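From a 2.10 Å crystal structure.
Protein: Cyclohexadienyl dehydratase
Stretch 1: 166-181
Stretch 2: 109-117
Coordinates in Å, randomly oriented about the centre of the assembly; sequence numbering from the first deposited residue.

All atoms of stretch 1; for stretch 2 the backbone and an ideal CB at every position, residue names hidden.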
# COMPACT_ATOMS: atom_id res chain seq x y z
N ILE A 166 3.86 15.20 17.57
CA ILE A 166 4.91 15.75 16.74
C ILE A 166 4.37 16.35 15.51
O ILE A 166 4.92 17.33 15.03
CB ILE A 166 5.94 14.66 16.43
CG1 ILE A 166 6.52 14.10 17.74
CG2 ILE A 166 7.09 15.22 15.65
CD1 ILE A 166 7.31 12.80 17.56
N PHE A 167 3.25 15.80 14.99
CA PHE A 167 2.69 16.32 13.76
C PHE A 167 2.32 17.81 13.89
O PHE A 167 2.38 18.58 12.95
CB PHE A 167 1.49 15.49 13.29
CG PHE A 167 0.30 15.60 14.14
CD1 PHE A 167 -0.65 16.53 13.86
CD2 PHE A 167 0.12 14.78 15.23
CE1 PHE A 167 -1.80 16.69 14.65
CE2 PHE A 167 -0.99 14.91 16.02
CZ PHE A 167 -1.97 15.86 15.75
N GLN A 168 1.88 18.16 15.09
CA GLN A 168 1.46 19.50 15.40
C GLN A 168 2.64 20.46 15.52
O GLN A 168 2.49 21.66 15.25
CB GLN A 168 0.66 19.47 16.70
CG GLN A 168 0.00 20.76 16.98
CD GLN A 168 -0.83 21.26 15.80
OE1 GLN A 168 -1.70 20.53 15.29
NE2 GLN A 168 -0.54 22.51 15.36
N GLU A 169 3.81 19.94 15.90
CA GLU A 169 5.03 20.75 15.82
C GLU A 169 5.32 21.15 14.38
O GLU A 169 5.82 22.22 14.15
CB GLU A 169 6.24 19.98 16.32
CG GLU A 169 6.15 19.57 17.78
CD GLU A 169 5.98 20.75 18.67
OE1 GLU A 169 6.84 21.62 18.65
OE2 GLU A 169 4.95 20.83 19.37
N VAL A 170 5.12 20.23 13.43
CA VAL A 170 5.30 20.57 12.02
C VAL A 170 4.31 21.66 11.60
O VAL A 170 4.70 22.65 11.04
CB VAL A 170 5.20 19.33 11.10
CG1 VAL A 170 5.24 19.71 9.65
CG2 VAL A 170 6.38 18.40 11.39
N ALA A 171 3.03 21.44 11.85
CA ALA A 171 1.97 22.34 11.45
C ALA A 171 2.15 23.68 12.00
O ALA A 171 1.79 24.61 11.32
CB ALA A 171 0.60 21.86 11.92
N SER A 172 2.61 23.80 13.24
CA SER A 172 2.66 25.11 13.87
C SER A 172 3.99 25.74 13.49
O SER A 172 4.24 26.83 13.89
CB SER A 172 2.64 24.96 15.41
OG SER A 172 3.83 24.19 15.75
N GLY A 173 4.87 25.06 12.78
CA GLY A 173 6.09 25.74 12.28
C GLY A 173 7.26 25.63 13.23
O GLY A 173 8.29 26.32 13.07
N ARG A 174 7.14 24.74 14.20
CA ARG A 174 8.22 24.53 15.14
C ARG A 174 9.17 23.44 14.68
O ARG A 174 10.14 23.20 15.33
CB ARG A 174 7.69 24.31 16.59
CG ARG A 174 6.97 25.56 17.20
CD ARG A 174 6.50 25.33 18.66
NE ARG A 174 5.51 24.24 18.75
CZ ARG A 174 4.19 24.41 18.71
NH1 ARG A 174 3.65 25.60 18.59
NH2 ARG A 174 3.38 23.36 18.77
N ALA A 175 8.81 22.66 13.64
CA ALA A 175 9.71 21.72 13.00
C ALA A 175 9.28 21.74 11.56
O ALA A 175 8.17 22.23 11.24
CB ALA A 175 9.52 20.34 13.55
N ASP A 176 10.07 21.15 10.72
CA ASP A 176 9.80 21.19 9.27
C ASP A 176 9.38 19.87 8.63
O ASP A 176 8.65 19.85 7.62
CB ASP A 176 11.09 21.58 8.55
CG ASP A 176 11.53 23.01 8.89
OD1 ASP A 176 10.63 23.84 8.90
OD2 ASP A 176 12.68 23.26 9.24
N VAL A 177 9.92 18.77 9.15
CA VAL A 177 9.67 17.43 8.59
C VAL A 177 9.61 16.41 9.71
O VAL A 177 10.58 16.27 10.46
CB VAL A 177 10.84 17.00 7.71
CG1 VAL A 177 10.60 15.57 7.16
CG2 VAL A 177 11.13 17.99 6.55
N MET A 178 8.49 15.68 9.81
CA MET A 178 8.37 14.58 10.76
C MET A 178 8.58 13.30 9.98
O MET A 178 8.00 13.17 8.92
CB MET A 178 6.98 14.58 11.41
CG MET A 178 6.79 13.37 12.30
SD MET A 178 5.08 13.46 12.87
CE MET A 178 5.02 11.89 13.74
N ILE A 179 9.48 12.42 10.46
CA ILE A 179 9.68 11.10 9.90
C ILE A 179 8.86 10.13 10.66
O ILE A 179 9.00 10.06 11.87
CB ILE A 179 11.14 10.61 10.00
CG1 ILE A 179 12.03 11.61 9.32
CG2 ILE A 179 11.32 9.25 9.40
CD1 ILE A 179 11.79 11.82 7.83
N THR A 180 8.00 9.40 9.92
CA THR A 180 7.12 8.43 10.55
C THR A 180 6.74 7.36 9.54
O THR A 180 6.95 7.55 8.35
CB THR A 180 5.90 9.17 11.12
OG1 THR A 180 5.10 8.29 11.88
CG2 THR A 180 5.10 9.74 10.05
N ASP A 181 6.14 6.26 9.99
CA ASP A 181 5.56 5.28 9.06
C ASP A 181 4.57 5.89 8.10
O ASP A 181 3.82 6.78 8.46
CB ASP A 181 4.85 4.13 9.77
CG ASP A 181 5.81 3.24 10.52
OD1 ASP A 181 6.97 3.10 10.17
OD2 ASP A 181 5.38 2.66 11.49
N UNK A 109 5.92 1.47 0.43
CA UNK A 109 5.80 2.22 1.63
C UNK A 109 6.92 1.97 2.60
O UNK A 109 7.71 1.08 2.39
CB UNK A 109 4.46 1.91 2.29
N UNK A 110 7.01 2.80 3.66
CA UNK A 110 7.88 2.53 4.78
C UNK A 110 7.88 3.70 5.70
O UNK A 110 7.03 3.79 6.55
CB UNK A 110 9.30 2.21 4.32
N UNK A 111 8.84 4.59 5.51
CA UNK A 111 8.83 5.90 6.08
C UNK A 111 8.41 6.92 5.04
O UNK A 111 8.78 6.81 3.90
CB UNK A 111 10.20 6.24 6.66
N UNK A 112 7.68 7.94 5.50
CA UNK A 112 7.16 8.98 4.65
C UNK A 112 7.35 10.31 5.44
O UNK A 112 6.94 10.41 6.62
CB UNK A 112 5.70 8.72 4.28
N UNK A 113 8.01 11.29 4.84
CA UNK A 113 7.95 12.60 5.50
C UNK A 113 6.57 13.24 5.52
O UNK A 113 5.78 13.27 4.52
CB UNK A 113 8.92 13.56 4.81
N UNK A 114 6.34 13.88 6.61
CA UNK A 114 5.15 14.71 6.77
C UNK A 114 5.55 16.14 6.98
O UNK A 114 6.38 16.44 7.85
CB UNK A 114 4.29 14.22 7.94
N UNK A 115 5.00 17.04 6.18
CA UNK A 115 5.52 18.41 6.08
C UNK A 115 4.35 19.36 6.03
O UNK A 115 3.19 18.91 5.92
CB UNK A 115 6.42 18.59 4.85
N UNK A 116 4.58 20.65 6.16
CA UNK A 116 3.47 21.56 5.94
C UNK A 116 3.03 21.53 4.51
O UNK A 116 3.82 21.29 3.58
CB UNK A 116 3.85 22.99 6.34
N UNK A 117 1.74 21.82 4.35
CA UNK A 117 1.12 21.83 3.05
C UNK A 117 1.91 22.67 2.01
O UNK A 117 2.22 22.21 0.92
CB UNK A 117 -0.31 22.36 3.18

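Position 109 has an ideal CB with nothing of stretch 1 within 5.5 Å, so the visible atoms set no preference. The deposited residue is Phe109, whose ring stays clear of stretch 1.

At position 110 the chain turns a corner, and phi/psi of 173/-93 is a conformation that glycine reaches far more readily than other residues. A CB would point away from stretch 1, which therefore imposes no side-chain demand. Gly110 is found, and its backbone still contributes: Asp181 CA lies 3.3 Å from Gly110 O in a CA-H...O contact.

Position 111 pairs with Asp181 across antiparallel strands. Its ideal CB points sideways, 4.2 Å from Ile179 CG2, while the Asp181 carboxylate lies farther along. An apolar stem would suit the near part and a positive end the far part, so lysine or arginine fits best, though a neutral donor is possible. Lys111 extends through chi1 and chi2 in m, then chi3 and chi4 in t, and its NZ forms a salt bridge with Asp181 OD1 at 2.8 Å.

Position 112 sends its CB to the sheet face that carries Met178 and Thr180. The nearest atom of stretch 1 to the ideal CB is Thr180 O at 4.4 Å, and that carbonyl is already engaged by the backbone, with 112 N to Thr180 O at 3.0 Å and 164°. Small or beta-branched residues would suit; Thr112 is present, with chi1 in m.

Position 113 faces the opposite side, with Val177 and Ile179. The ideal CB is 3.5 Å from Val177 CG1 and 4.5 Å from Ile179 CD1, favouring a compact apolar group. It belongs to a non-hydrogen-bonded pair, so its nitrogen owes no bond to stretch 1, and phi of -66° admits proline; valine or alanine would also be plausible. Pro113 packs its CB 3.7 Å from Val177 CG1.

Position 114 is locked by two backbone bonds, 114 N to Met178 O at 2.9 Å and Met178 N to 114 O at 3.0 Å. Its CB returns to the Met178 face, where Phe167 and Met178 offer an apolar surface suited to leucine, isoleucine or methionine. Leu114 places CD2 3.8 Å from both Phe167 CB and Met178 SD.

Position 115 points to the Val177 face, its ideal CB 5.0 Å from Val177 CG2, so a modest aliphatic group fits. Val115 brings CG1 to 4.0 Å from Val177 CG2.

Position 116 starts sideways, but carbonyls of Val170 and Ala175 and the Asp176 carboxylate lie within reach of a long donor, making arginine the strongest candidate and lysine a lesser one. Arg116 answers all three at its guanidinium edge: NH1 bonds Val170 O at 2.9 Å and Ala175 O at 2.7 Å, while NH2 forms a salt bridge with Asp176 OD1 at 3.0 Å. A water also links Arg116 N (2.7 Å from the water O) to Asp176 O (2.8 Å from it).

Position 117 is out of reach of stretch 1 and tolerates many residues; Lys117 makes no contact.

Stretch 2, residues 109-117: FGKTPLVRK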
# COMPACT_ATOMS: atom_id res chain seq x y z
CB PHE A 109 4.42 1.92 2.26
CG PHE A 109 4.26 0.56 2.89
CD1 PHE A 109 3.85 -0.52 2.13
CD2 PHE A 109 4.42 0.39 4.20
CE1 PHE A 109 3.69 -1.76 2.71
CE2 PHE A 109 4.26 -0.84 4.81
CZ PHE A 109 3.87 -1.92 4.05
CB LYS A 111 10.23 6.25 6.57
CG LYS A 111 10.85 5.26 7.58
CD LYS A 111 10.02 5.07 8.81
CE LYS A 111 10.66 4.18 9.88
NZ LYS A 111 9.56 3.99 10.94
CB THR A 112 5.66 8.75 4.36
OG1 THR A 112 5.49 7.56 3.57
CG2 THR A 112 5.04 9.87 3.52
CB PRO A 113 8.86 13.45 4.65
CG PRO A 113 8.76 12.86 3.28
CD PRO A 113 8.43 11.41 3.43
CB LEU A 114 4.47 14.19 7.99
CG LEU A 114 3.24 14.94 8.50
CD1 LEU A 114 2.11 14.59 7.61
CD2 LEU A 114 2.96 14.51 9.95
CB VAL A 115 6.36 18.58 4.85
CG1 VAL A 115 7.54 17.59 4.87
CG2 VAL A 115 5.52 18.44 3.55
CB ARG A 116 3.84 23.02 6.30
CG ARG A 116 4.01 23.19 7.79
CD ARG A 116 4.37 24.60 8.19
NE ARG A 116 5.73 24.90 7.78
CZ ARG A 116 6.84 24.49 8.39
NH1 ARG A 116 6.82 23.76 9.48
NH2 ARG A 116 8.00 24.86 7.92
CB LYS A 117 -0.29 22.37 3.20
CG LYS A 117 -0.90 22.85 1.91
CD LYS A 117 -1.68 21.74 1.29
CE LYS A 117 -3.12 22.15 1.36
NZ LYS A 117 -3.33 23.39 0.55
O HOH W 1 7.01 21.76 6.47
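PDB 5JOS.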